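Local structure of peroxisomal acyl-coenzyme A oxidase 1 (Arabidopsis thaliana, 1W07) at residues B[349-352]-B[353-356]; B[432-435]-B[436-440]; B[490-493]-B[494-498]; B[518-521]-B[522-526]; B[530-533]-B[534-538]. The protein oxidises long- and medium-chain acyl-CoAs to 2-trans-enoyl-CoAs with FAD and molecular oxygen, releasing hydrogen peroxide in peroxisomal fatty acid breakdown. The protein carries 1 engineered substitution. All coordinates share one frame; numbering follows the deposited sequence.

All five contacts are helical turns, drawn from four helices of the oxidase. Contact 5 is the most buried, and its apolar residues pack against helices around it. Contacts 1 to 4 are partly buried, with charged or polar residues on the more open side. Contacts 4 and 5 share helix 516-538, the hub of the set: its 518-526 part touches contacts 2 and 3, whereas its 530-538 part meets contact 1 through a salt bridge and a cation-pi contact. Contacts 2 and 3 also touch. Valine pairs with leucine or isoleucine in contacts 2 to 5; contact 1 joins aromatic rings, and contact 3 also sets arginine beside methionine. Contact 4 alone reaches the second subunit.

Contact 1. Residues B[349-352]-B[353-356]; sequences EWLK and WLYT
Helix 328-363, in the C-alpha1 region of the oxidase, brings W350 against W353 and L354 one turn further on. The two indoles meet obliquely: the five-membered ring of W350 approaches the six-membered ring of W353 with the planes at 32°, and W350 NE1 lies 3.7 Å from W353 CE3. In W350 CG lies opposite the backbone N (chi1 176°), which carries the ring forward over the next turn. There W350 CH2 touches L354 CD2 at 3.7 Å. The same methyl of L354 meets L351 CD2, also at 3.7 Å, the two leucines running alongside each other. Leucine suits both places, since each is buried; L351 packs on helices 278-309 and 370-398. On another side K352 O accepts the amide of T356 (T356 N to K352 O 3.2 Å), with a weak addition from the T356 hydroxyl. E349 turns its carboxylate away from this turn to form a salt bridge with K538 of helix 516-538. The chemistry divides round the helix: leucines toward the interior, the indole of W350 at a partly open border, where it has L380 and K534 as further neighbours, that of W353 farther out, K352 toward solvent and the carboxylate of E349 spent on K538.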
loop_
_atom_site.group_PDB
_atom_site.type_symbol
_atom_site.label_atom_id
_atom_site.label_comp_id
_atom_site.label_asym_id
_atom_site.label_seq_id
_atom_site.Cartn_x
_atom_site.Cartn_y
_atom_site.Cartn_z
ATOM N N GLU B 349 15.403 -11.690 17.149
ATOM C CA GLU B 349 16.548 -12.213 17.896
ATOM C C GLU B 349 16.118 -13.508 18.573
ATOM O O GLU B 349 16.858 -14.496 18.570
ATOM C CB GLU B 349 16.997 -11.221 18.978
ATOM C CG GLU B 349 17.970 -10.133 18.507
ATOM C CD GLU B 349 18.260 -9.090 19.593
ATOM O OE1 GLU B 349 18.216 -9.433 20.795
ATOM O OE2 GLU B 349 18.551 -7.929 19.241
ATOM N N TRP B 350 14.923 -13.482 19.168
ATOM C CA TRP B 350 14.380 -14.642 19.864
ATOM C C TRP B 350 14.173 -15.797 18.888
ATOM O O TRP B 350 14.509 -16.940 19.194
ATOM C CB TRP B 350 13.052 -14.285 20.534
ATOM C CG TRP B 350 12.387 -15.464 21.182
ATOM C CD1 TRP B 350 12.727 -16.048 22.373
ATOM C CD2 TRP B 350 11.300 -16.235 20.657
ATOM N NE1 TRP B 350 11.919 -17.138 22.617
ATOM C CE2 TRP B 350 11.035 -17.276 21.581
ATOM C CE3 TRP B 350 10.523 -16.152 19.493
ATOM C CZ2 TRP B 350 10.024 -18.224 21.374
ATOM C CZ3 TRP B 350 9.515 -17.102 19.287
ATOM C CH2 TRP B 350 9.277 -18.119 20.222
ATOM N N LEU B 351 13.613 -15.497 17.720
ATOM C CA LEU B 351 13.381 -16.518 16.710
ATOM C C LEU B 351 14.678 -17.192 16.285
ATOM O O LEU B 351 14.679 -18.345 15.850
ATOM C CB LEU B 351 12.691 -15.915 15.488
ATOM C CG LEU B 351 11.169 -15.991 15.480
ATOM C CD1 LEU B 351 10.671 -15.372 14.184
ATOM C CD2 LEU B 351 10.695 -17.451 15.615
ATOM N N LYS B 352 15.786 -16.472 16.393
ATOM C CA LYS B 352 17.070 -17.050 16.037
ATOM C C LYS B 352 17.398 -18.117 17.085
ATOM O O LYS B 352 17.743 -19.254 16.749
ATOM C CB LYS B 352 18.156 -15.977 16.026
ATOM C CG LYS B 352 19.525 -16.507 15.650
ATOM C CD LYS B 352 19.591 -17.005 14.209
ATOM C CE LYS B 352 20.961 -17.609 13.923
ATOM N NZ LYS B 352 22.071 -16.691 14.326
ATOM N N TRP B 353 17.282 -17.737 18.357
ATOM C CA TRP B 353 17.535 -18.651 19.464
ATOM C C TRP B 353 16.651 -19.890 19.288
ATOM O O TRP B 353 17.092 -21.015 19.507
ATOM C CB TRP B 353 17.208 -17.974 20.800
ATOM C CG TRP B 353 17.182 -18.931 21.959
ATOM C CD1 TRP B 353 18.256 -19.387 22.674
ATOM C CD2 TRP B 353 16.043 -19.642 22.457
ATOM N NE1 TRP B 353 17.853 -20.345 23.575
ATOM C CE2 TRP B 353 16.499 -20.521 23.463
ATOM C CE3 TRP B 353 14.675 -19.625 22.143
ATOM C CZ2 TRP B 353 15.639 -21.375 24.161
ATOM C CZ3 TRP B 353 13.814 -20.479 22.837
ATOM C CH2 TRP B 353 14.303 -21.343 23.836
ATOM N N LEU B 354 15.403 -19.667 18.890
ATOM C CA LEU B 354 14.460 -20.754 18.675
ATOM C C LEU B 354 14.931 -21.670 17.551
ATOM O O LEU B 354 14.826 -22.897 17.646
ATOM C CB LEU B 354 13.084 -20.191 18.328
ATOM C CG LEU B 354 11.990 -21.215 18.032
ATOM C CD1 LEU B 354 11.836 -22.141 19.225
ATOM C CD2 LEU B 354 10.683 -20.499 17.727
ATOM N N TYR B 355 15.440 -21.071 16.479
ATOM C CA TYR B 355 15.926 -21.844 15.349
ATOM C C TYR B 355 16.946 -22.868 15.817
ATOM O O TYR B 355 16.843 -24.051 15.496
ATOM C CB TYR B 355 16.584 -20.939 14.316
ATOM C CG TYR B 355 17.449 -21.711 13.345
ATOM C CD1 TYR B 355 16.882 -22.605 12.443
ATOM C CD2 TYR B 355 18.834 -21.567 13.347
ATOM C CE1 TYR B 355 17.665 -23.336 11.561
ATOM C CE2 TYR B 355 19.641 -22.299 12.470
ATOM C CZ TYR B 355 19.042 -23.184 11.577
ATOM O OH TYR B 355 19.800 -23.932 10.707
ATOM N N THR B 356 17.938 -22.400 16.568
ATOM C CA THR B 356 18.984 -23.267 17.102
ATOM C C THR B 356 18.374 -24.342 18.002
ATOM O O THR B 356 18.507 -25.533 17.741
ATOM C CB THR B 356 19.985 -22.463 17.944
ATOM O OG1 THR B 356 20.435 -21.321 17.202
ATOM C CG2 THR B 356 21.177 -23.325 18.301
#

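Contact 2. Residues B[432-435]-B[436-440]; sequences LQVA and RFLMK
V434 and L438 form an ordinary i to i+4 contact along helix 427-443, which begins just after E424, the probable proton acceptor. Their side chains run abreast, and V434 CG1 comes to 4.1 Å from L438 CD1. L438 also drapes over the backbone: its CG stands 3.4 Å from V434 O, the oxygen that accepts the L438 amide (L438 N to V434 O 2.8 Å). Were L438 cut back to alanine, V434 CG1 would probably lose this neighbour and a gap would open toward H526 of helix 516-538. A turn apart again, M439 CG passes 3.2 Å from A435 O, because CG stands beside the backbone N (chi1 -70°); the chain then bends and carries the sulfur onward. A435 has only a methyl, small enough for a neighbouring helix to approach closely. R436 extends its guanidinium to the exposed side, where it makes a cation-pi contact with F512. Round the helix, L432 touches FAD and packs on V520, and A435 meets L519, both on helix 516-538. F437 rests on helix 370-398, while M439 reaches helix 480-503.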
loop_
_atom_site.group_PDB
_atom_site.type_symbol
_atom_site.label_atom_id
_atom_site.label_comp_id
_atom_site.label_asym_id
_atom_site.label_seq_id
_atom_site.Cartn_x
_atom_site.Cartn_y
_atom_site.Cartn_z
ATOM N N LEU B 432 -3.953 -19.345 9.469
ATOM C CA LEU B 432 -4.969 -20.374 9.668
ATOM C C LEU B 432 -4.319 -21.605 10.284
ATOM O O LEU B 432 -4.946 -22.337 11.048
ATOM C CB LEU B 432 -5.637 -20.728 8.334
ATOM C CG LEU B 432 -6.577 -19.641 7.786
ATOM C CD1 LEU B 432 -6.991 -19.982 6.362
ATOM C CD2 LEU B 432 -7.789 -19.526 8.696
ATOM N N GLN B 433 -3.054 -21.830 9.954
ATOM C CA GLN B 433 -2.325 -22.963 10.507
ATOM C C GLN B 433 -2.151 -22.723 12.002
ATOM O O GLN B 433 -2.286 -23.647 12.809
ATOM C CB GLN B 433 -0.960 -23.102 9.827
ATOM C CG GLN B 433 -1.022 -23.833 8.490
ATOM C CD GLN B 433 0.176 -23.549 7.599
ATOM O OE1 GLN B 433 1.311 -23.427 8.072
ATOM N NE2 GLN B 433 -0.070 -23.458 6.300
ATOM N N VAL B 434 -1.858 -21.479 12.375
ATOM C CA VAL B 434 -1.691 -21.139 13.787
ATOM C C VAL B 434 -3.019 -21.376 14.497
ATOM O O VAL B 434 -3.056 -21.932 15.595
ATOM C CB VAL B 434 -1.266 -19.657 13.968
ATOM C CG1 VAL B 434 -1.261 -19.279 15.456
ATOM C CG2 VAL B 434 0.116 -19.442 13.371
ATOM N N ALA B 435 -4.111 -20.954 13.866
ATOM C CA ALA B 435 -5.443 -21.124 14.443
ATOM C C ALA B 435 -5.700 -22.603 14.729
ATOM O O ALA B 435 -6.178 -22.955 15.810
ATOM C CB ALA B 435 -6.505 -20.572 13.499
ATOM N N ARG B 436 -5.392 -23.472 13.770
ATOM C CA ARG B 436 -5.589 -24.903 13.988
ATOM C C ARG B 436 -4.780 -25.357 15.209
ATOM O O ARG B 436 -5.273 -26.115 16.035
ATOM C CB ARG B 436 -5.158 -25.704 12.757
ATOM C CG ARG B 436 -6.086 -25.580 11.562
ATOM C CD ARG B 436 -5.635 -26.505 10.448
ATOM N NE ARG B 436 -6.329 -26.262 9.189
ATOM C CZ ARG B 436 -7.599 -26.571 8.936
ATOM N NH1 ARG B 436 -8.363 -27.154 9.853
ATOM N NH2 ARG B 436 -8.105 -26.298 7.741
ATOM N N PHE B 437 -3.540 -24.890 15.312
ATOM C CA PHE B 437 -2.675 -25.236 16.438
ATOM C C PHE B 437 -3.289 -24.756 17.757
ATOM O O PHE B 437 -3.271 -25.469 18.765
ATOM C CB PHE B 437 -1.293 -24.599 16.250
ATOM C CG PHE B 437 -0.394 -24.722 17.449
ATOM C CD1 PHE B 437 0.166 -25.947 17.792
ATOM C CD2 PHE B 437 -0.119 -23.612 18.247
ATOM C CE1 PHE B 437 0.985 -26.073 18.910
ATOM C CE2 PHE B 437 0.703 -23.725 19.375
ATOM C CZ PHE B 437 1.256 -24.961 19.705
ATOM N N LEU B 438 -3.835 -23.543 17.741
ATOM C CA LEU B 438 -4.447 -22.982 18.934
ATOM C C LEU B 438 -5.684 -23.771 19.317
ATOM O O LEU B 438 -5.920 -24.019 20.500
ATOM C CB LEU B 438 -4.818 -21.506 18.720
ATOM C CG LEU B 438 -3.638 -20.518 18.635
ATOM C CD1 LEU B 438 -4.171 -19.122 18.323
ATOM C CD2 LEU B 438 -2.853 -20.526 19.953
ATOM N N MET B 439 -6.471 -24.171 18.319
ATOM C CA MET B 439 -7.684 -24.941 18.577
ATOM C C MET B 439 -7.351 -26.298 19.188
ATOM O O MET B 439 -8.048 -26.761 20.089
ATOM C CB MET B 439 -8.491 -25.125 17.288
ATOM C CG MET B 439 -9.139 -23.846 16.757
ATOM S SD MET B 439 -10.234 -23.012 17.932
ATOM C CE MET B 439 -9.116 -21.718 18.576
ATOM N N LYS B 440 -6.289 -26.935 18.704
ATOM C CA LYS B 440 -5.880 -28.221 19.254
ATOM C C LYS B 440 -5.376 -28.055 20.685
ATOM O O LYS B 440 -5.659 -28.873 21.547
ATOM C CB LYS B 440 -4.782 -28.854 18.392
ATOM C CG LYS B 440 -5.284 -29.416 17.081
ATOM C CD LYS B 440 -4.175 -30.085 16.272
ATOM C CE LYS B 440 -3.545 -31.267 17.006
ATOM N NZ LYS B 440 -2.507 -31.941 16.167
#

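Contact 3. Residues B[490-493]-B[494-498]; sequences RALR and MAVTC
R490 and M494 make the close-packed side of this turn of helix 480-503, and R493 with T497 make its more open side. M494 has CG beside the backbone N (chi1 -67°), over the preceding turn, and M494 CG comes within 3.1 Å of R490 O. The chain runs on to its sulfur, and M494 SD lies 3.7 Å from R490 NE, the two side chains slanting across each other. A flexible, polarisable thioether suits the place beside an arginine stem. The guanidinium itself is buried but well supplied with partners: it forms a salt bridge with D570 and a hydrogen bond with Q528, and it packs on A525 of helix 516-538. Elsewhere on the buried surface A491 and A495 present only methyls, A491 against Y457. On a different side of the helix L492 and V496 form an apolar pair, L492 CD1 meeting V496 CG2 at 3.7 Å; L492 also packs on helix 461-464.

On the partly exposed side the contact is polar and sparser. R493 O takes two hydrogen bonds from one residue, from T497 N at 3.0 Å and from T497 OG1 at 2.8 Å, and they arrive from opposite faces of the carbonyl plane. Threonine suits the site because its hydroxyl, beside the backbone N, can turn back on the helix. The stem of R493 passes only loosely by, its CD 4.1 Å from T497 OG1. The chemistry implies that the buried charge is probably tolerated because D570 balances it and Q528 binds it further, whereas on the open side the hydroxyl of T497 is satisfied by its own helix.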
loop_
_atom_site.group_PDB
_atom_site.type_symbol
_atom_site.label_atom_id
_atom_site.label_comp_id
_atom_site.label_asym_id
_atom_site.label_seq_id
_atom_site.Cartn_x
_atom_site.Cartn_y
_atom_site.Cartn_z
ATOM N N ARG B 490 -6.894 -11.461 26.476
ATOM C CA ARG B 490 -7.531 -11.134 25.211
ATOM C C ARG B 490 -7.364 -12.247 24.170
ATOM O O ARG B 490 -8.317 -12.615 23.481
ATOM C CB ARG B 490 -6.965 -9.807 24.690
ATOM C CG ARG B 490 -7.337 -9.478 23.262
ATOM C CD ARG B 490 -6.110 -9.550 22.369
ATOM N NE ARG B 490 -6.387 -9.098 20.998
ATOM C CZ ARG B 490 -5.441 -8.669 20.165
ATOM N NH1 ARG B 490 -4.172 -8.627 20.568
ATOM N NH2 ARG B 490 -5.756 -8.280 18.943
ATOM N N ALA B 491 -6.156 -12.791 24.071
ATOM C CA ALA B 491 -5.868 -13.866 23.125
ATOM C C ALA B 491 -6.572 -15.162 23.520
ATOM O O ALA B 491 -7.236 -15.797 22.700
ATOM C CB ALA B 491 -4.371 -14.102 23.047
ATOM N N LEU B 492 -6.417 -15.554 24.781
ATOM C CA LEU B 492 -7.037 -16.773 25.290
ATOM C C LEU B 492 -8.554 -16.700 25.142
ATOM O O LEU B 492 -9.189 -17.661 24.725
ATOM C CB LEU B 492 -6.671 -16.980 26.764
ATOM C CG LEU B 492 -7.315 -18.182 27.477
ATOM C CD1 LEU B 492 -6.970 -19.472 26.757
ATOM C CD2 LEU B 492 -6.810 -18.236 28.904
ATOM N N ARG B 493 -9.117 -15.552 25.497
ATOM C CA ARG B 493 -10.547 -15.332 25.409
ATOM C C ARG B 493 -11.056 -15.542 23.984
ATOM O O ARG B 493 -12.058 -16.227 23.763
ATOM C CB ARG B 493 -10.876 -13.918 25.885
ATOM C CG ARG B 493 -12.288 -13.449 25.584
ATOM C CD ARG B 493 -13.325 -14.207 26.378
ATOM N NE ARG B 493 -14.159 -13.302 27.173
ATOM C CZ ARG B 493 -15.225 -13.692 27.863
ATOM N NH1 ARG B 493 -15.578 -14.970 27.857
ATOM N NH2 ARG B 493 -15.925 -12.813 28.566
ATOM N N MET B 494 -10.367 -14.946 23.018
ATOM C CA MET B 494 -10.752 -15.083 21.619
ATOM C C MET B 494 -10.651 -16.531 21.149
ATOM O O MET B 494 -11.514 -17.013 20.428
ATOM C CB MET B 494 -9.873 -14.178 20.732
ATOM C CG MET B 494 -10.110 -12.689 20.967
ATOM S SD MET B 494 -8.956 -11.568 20.124
ATOM C CE MET B 494 -9.677 -11.465 18.503
ATOM N N ALA B 495 -9.598 -17.220 21.561
ATOM C CA ALA B 495 -9.393 -18.613 21.168
ATOM C C ALA B 495 -10.456 -19.527 21.786
ATOM O O ALA B 495 -11.029 -20.378 21.098
ATOM C CB ALA B 495 -8.020 -19.071 21.584
ATOM N N VAL B 496 -10.716 -19.353 23.079
ATOM C CA VAL B 496 -11.714 -20.163 23.761
ATOM C C VAL B 496 -13.092 -19.948 23.144
ATOM O O VAL B 496 -13.883 -20.877 23.034
ATOM C CB VAL B 496 -11.767 -19.829 25.266
ATOM C CG1 VAL B 496 -12.939 -20.551 25.918
ATOM C CG2 VAL B 496 -10.460 -20.242 25.922
ATOM N N THR B 497 -13.374 -18.719 22.737
ATOM C CA THR B 497 -14.649 -18.404 22.116
ATOM C C THR B 497 -14.770 -19.124 20.768
ATOM O O THR B 497 -15.830 -19.677 20.439
ATOM C CB THR B 497 -14.786 -16.895 21.912
ATOM O OG1 THR B 497 -14.788 -16.257 23.191
ATOM C CG2 THR B 497 -16.068 -16.557 21.181
ATOM N N CYS B 498 -13.685 -19.122 19.991
ATOM C CA CYS B 498 -13.682 -19.791 18.695
ATOM C C CYS B 498 -13.892 -21.296 18.867
ATOM O O CYS B 498 -14.574 -21.923 18.066
ATOM C CB CYS B 498 -12.358 -19.539 17.955
ATOM S SG CYS B 498 -12.241 -17.943 17.101
#

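Contact 4. Residues B[518-521]-B[522-526]; sequences DLVE and AAIAH
V520 carries CG1 opposite its backbone N (chi1 168°), whereas I524 has CG1 opposite the carbonyl carbon (chi1 -76°) and extends from there to CD1. These two settings bring V520 CG1 and I524 CD1 to 3.9 Å, the branches meeting at a slant. The same isoleucine chain lies along the backbone of the turn before it: I524 CG1 is 3.2 Å from V520 O, so the carbonyl that accepts the I524 amide is also flanked by the CG1 methylene of I524. Both are beta-branched, which restricts chi1 in a helix and so helps to fix where CG1 of each lies.

The contact is one turn of helix 516-538, in the C-terminal region of the oxidase, held by successive i to i+4 bonds such as A525 N to E521 O (3.0 Å) and A523 N to L519 O (3.0 Å). Three alanines, A522, A523 and A525, keep parts of the helix surface narrow. A523 lets V434 of helix 427-443 come close, and A525 does the same for M494 and R490 of helix 480-503; L519, longer and buried, packs on A435 and C498.

V520 lies on L432, which touches FAD, and its side chain is about 7 Å from a bound FAD; it also packs on T329 of the second subunit. E521, on the side facing the second subunit, extends beyond CG and gives its OE2 to a hydrogen bond with H565 of that subunit. Glutamate fits here because its length lets a carboxylate cross to the dimer partner.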
loop_
_atom_site.group_PDB
_atom_site.type_symbol
_atom_site.label_atom_id
_atom_site.label_comp_id
_atom_site.label_asym_id
_atom_site.label_seq_id
_atom_site.Cartn_x
_atom_site.Cartn_y
_atom_site.Cartn_z
ATOM N N ASP B 518 -12.924 -15.293 12.093
ATOM C CA ASP B 518 -12.747 -15.234 13.544
ATOM C C ASP B 518 -11.473 -15.944 13.986
ATOM O O ASP B 518 -10.782 -15.498 14.907
ATOM C CB ASP B 518 -13.947 -15.879 14.249
ATOM C CG ASP B 518 -15.222 -15.064 14.118
ATOM O OD1 ASP B 518 -15.403 -14.378 13.090
ATOM O OD2 ASP B 518 -16.062 -15.117 15.042
ATOM N N LEU B 519 -11.175 -17.061 13.330
ATOM C CA LEU B 519 -10.007 -17.853 13.687
ATOM C C LEU B 519 -8.711 -17.112 13.392
ATOM O O LEU B 519 -7.759 -17.186 14.170
ATOM C CB LEU B 519 -10.052 -19.200 12.952
ATOM C CG LEU B 519 -11.170 -20.140 13.445
ATOM C CD1 LEU B 519 -11.431 -21.266 12.440
ATOM C CD2 LEU B 519 -10.771 -20.698 14.805
ATOM N N VAL B 520 -8.678 -16.395 12.274
ATOM C CA VAL B 520 -7.505 -15.627 11.892
ATOM C C VAL B 520 -7.271 -14.487 12.889
ATOM O O VAL B 520 -6.119 -14.162 13.217
ATOM C CB VAL B 520 -7.668 -15.025 10.473
ATOM C CG1 VAL B 520 -6.577 -13.991 10.218
ATOM C CG2 VAL B 520 -7.607 -16.139 9.435
ATOM N N GLU B 521 -8.346 -13.863 13.361
ATOM C CA GLU B 521 -8.209 -12.769 14.324
ATOM C C GLU B 521 -7.634 -13.286 15.648
ATOM O O GLU B 521 -6.805 -12.612 16.267
ATOM C CB GLU B 521 -9.554 -12.101 14.572
ATOM C CG GLU B 521 -9.883 -11.018 13.564
ATOM C CD GLU B 521 -11.238 -10.399 13.809
ATOM O OE1 GLU B 521 -11.533 -10.052 14.971
ATOM O OE2 GLU B 521 -12.001 -10.251 12.841
ATOM N N ALA B 522 -8.061 -14.475 16.081
ATOM C CA ALA B 522 -7.563 -15.062 17.327
ATOM C C ALA B 522 -6.085 -15.433 17.199
ATOM O O ALA B 522 -5.314 -15.280 18.147
ATOM C CB ALA B 522 -8.384 -16.315 17.702
ATOM N N ALA B 523 -5.705 -15.936 16.028
ATOM C CA ALA B 523 -4.323 -16.322 15.775
ATOM C C ALA B 523 -3.440 -15.073 15.765
ATOM O O ALA B 523 -2.311 -15.093 16.256
ATOM C CB ALA B 523 -4.225 -17.073 14.444
ATOM N N ILE B 524 -3.957 -13.985 15.208
ATOM C CA ILE B 524 -3.221 -12.724 15.175
ATOM C C ILE B 524 -3.009 -12.211 16.589
ATOM O O ILE B 524 -1.916 -11.745 16.917
ATOM C CB ILE B 524 -3.972 -11.650 14.338
ATOM C CG1 ILE B 524 -3.780 -11.958 12.845
ATOM C CG2 ILE B 524 -3.474 -10.239 14.702
ATOM C CD1 ILE B 524 -4.649 -11.125 11.952
ATOM N N ALA B 525 -4.046 -12.291 17.426
ATOM C CA ALA B 525 -3.935 -11.834 18.823
ATOM C C ALA B 525 -2.864 -12.643 19.552
ATOM O O ALA B 525 -2.111 -12.102 20.351
ATOM C CB ALA B 525 -5.297 -11.960 19.559
ATOM N N HIS B 526 -2.790 -13.940 19.268
ATOM C CA HIS B 526 -1.785 -14.794 19.885
ATOM C C HIS B 526 -0.385 -14.344 19.469
ATOM O O HIS B 526 0.495 -14.170 20.304
ATOM C CB HIS B 526 -1.997 -16.242 19.465
ATOM C CG HIS B 526 -0.938 -17.173 19.970
ATOM N ND1 HIS B 526 -0.817 -17.516 21.299
ATOM C CD2 HIS B 526 0.039 -17.845 19.318
ATOM C CE1 HIS B 526 0.187 -18.359 21.443
ATOM N NE2 HIS B 526 0.722 -18.578 20.256
#

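Contact 5. Residues B[530-533]-B[534-538]; sequences IVVS and KFIAK
F535 keeps its CB 3.6 Å from V532 O, but its ring leads away from the turn and meets F346 of helix 328-363 edge-to-face. A second flat group is the peptide carbonyl of I530, and both of its donors reach I530 O from the same face: S533 OG at 2.9 Å and K534 N at 3.0 Å. The hydroxyl sits between the backbone N and the carbonyl carbon of its own residue (chi1 75°), which points it back along the helix toward that oxygen. Serine is apt here, being small and able to spend its polarity on the backbone in a partly covered place. With the hydroxyl gone, as in an alanine here, I530 O would probably keep the K534 amide as its one donor from this turn, and the lysine chain would lose its polar neighbour.

K534 folds its chain at chi2 (-57°), with CG 3.0 Å from I530 O and CE 4.0 Å from S533 OG, before its amine reaches the indole of W350 in a cation-pi contact. On the interior side V532 and I536 stand next to each other, V532 CG1 to I536 CD1 3.9 Å, both packing on helices 480-503 and 548-566. V531 does likewise against helix 370-398. The i to i+4 backbone bonds continue, I536 N to V532 O being 3.1 Å.

The chemistry is that of a helix near its C-terminal end: branched aliphatics and a phenylalanine fill the packed sides, while serine and the long lysine turn their polar groups to backbone and aromatic partners.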
loop_
_atom_site.group_PDB
_atom_site.type_symbol
_atom_site.label_atom_id
_atom_site.label_comp_id
_atom_site.label_asym_id
_atom_site.label_seq_id
_atom_site.Cartn_x
_atom_site.Cartn_y
_atom_site.Cartn_z
ATOM N N ILE B 530 2.900 -12.717 21.675
ATOM C CA ILE B 530 4.279 -13.189 21.608
ATOM C C ILE B 530 5.262 -12.017 21.389
ATOM O O ILE B 530 6.295 -11.922 22.064
ATOM C CB ILE B 530 4.434 -14.227 20.473
ATOM C CG1 ILE B 530 3.628 -15.494 20.809
ATOM C CG2 ILE B 530 5.898 -14.553 20.250
ATOM C CD1 ILE B 530 3.644 -16.576 19.717
ATOM N N VAL B 531 4.952 -11.128 20.447
ATOM C CA VAL B 531 5.828 -9.999 20.167
ATOM C C VAL B 531 5.927 -9.109 21.409
ATOM O O VAL B 531 7.013 -8.690 21.810
ATOM C CB VAL B 531 5.296 -9.174 18.957
ATOM C CG1 VAL B 531 6.240 -8.018 18.662
ATOM C CG2 VAL B 531 5.165 -10.066 17.721
ATOM N N VAL B 532 4.794 -8.829 22.032
ATOM C CA VAL B 532 4.794 -7.984 23.219
ATOM C C VAL B 532 5.600 -8.603 24.356
ATOM O O VAL B 532 6.373 -7.908 25.025
ATOM C CB VAL B 532 3.363 -7.716 23.732
ATOM C CG1 VAL B 532 3.432 -6.918 25.026
ATOM C CG2 VAL B 532 2.553 -6.958 22.695
ATOM N N SER B 533 5.425 -9.906 24.574
ATOM C CA SER B 533 6.123 -10.609 25.647
ATOM C C SER B 533 7.626 -10.668 25.428
ATOM O O SER B 533 8.389 -10.613 26.385
ATOM C CB SER B 533 5.561 -12.033 25.828
ATOM O OG SER B 533 6.002 -12.889 24.788
ATOM N N LYS B 534 8.057 -10.782 24.174
ATOM C CA LYS B 534 9.488 -10.831 23.879
ATOM C C LYS B 534 10.156 -9.464 24.022
ATOM O O LYS B 534 11.344 -9.380 24.344
ATOM C CB LYS B 534 9.734 -11.384 22.479
ATOM C CG LYS B 534 9.176 -12.775 22.302
ATOM C CD LYS B 534 9.761 -13.715 23.334
ATOM C CE LYS B 534 9.029 -15.037 23.354
ATOM N NZ LYS B 534 9.644 -15.943 24.358
ATOM N N PHE B 535 9.404 -8.396 23.781
ATOM C CA PHE B 535 9.926 -7.039 23.941
ATOM C C PHE B 535 10.096 -6.777 25.442
ATOM O O PHE B 535 11.114 -6.244 25.876
ATOM C CB PHE B 535 8.958 -6.018 23.330
ATOM C CG PHE B 535 9.607 -4.725 22.918
ATOM C CD1 PHE B 535 9.052 -3.958 21.901
ATOM C CD2 PHE B 535 10.777 -4.279 23.531
ATOM C CE1 PHE B 535 9.654 -2.763 21.495
ATOM C CE2 PHE B 535 11.388 -3.089 23.135
ATOM C CZ PHE B 535 10.821 -2.328 22.110
ATOM N N ILE B 536 9.092 -7.147 26.233
ATOM C CA ILE B 536 9.145 -6.977 27.687
ATOM C C ILE B 536 10.297 -7.823 28.259
ATOM O O ILE B 536 10.959 -7.428 29.220
ATOM C CB ILE B 536 7.807 -7.416 28.346
ATOM C CG1 ILE B 536 6.693 -6.461 27.923
ATOM C CG2 ILE B 536 7.951 -7.472 29.868
ATOM C CD1 ILE B 536 5.323 -6.805 28.486
ATOM N N ALA B 537 10.532 -8.988 27.661
ATOM C CA ALA B 537 11.605 -9.863 28.118
ATOM C C ALA B 537 12.951 -9.236 27.781
ATOM O O ALA B 537 13.923 -9.376 28.526
ATOM C CB ALA B 537 11.493 -11.230 27.456
ATOM N N LYS B 538 13.005 -8.542 26.650
ATOM C CA LYS B 538 14.243 -7.917 26.217
ATOM C C LYS B 538 14.692 -6.867 27.215
ATOM O O LYS B 538 15.891 -6.708 27.461
ATOM C CB LYS B 538 14.057 -7.268 24.846
ATOM C CG LYS B 538 15.315 -6.589 24.308
ATOM C CD LYS B 538 16.425 -7.598 24.039
ATOM C CE LYS B 538 17.672 -6.913 23.494
ATOM N NZ LYS B 538 18.722 -7.905 23.134
#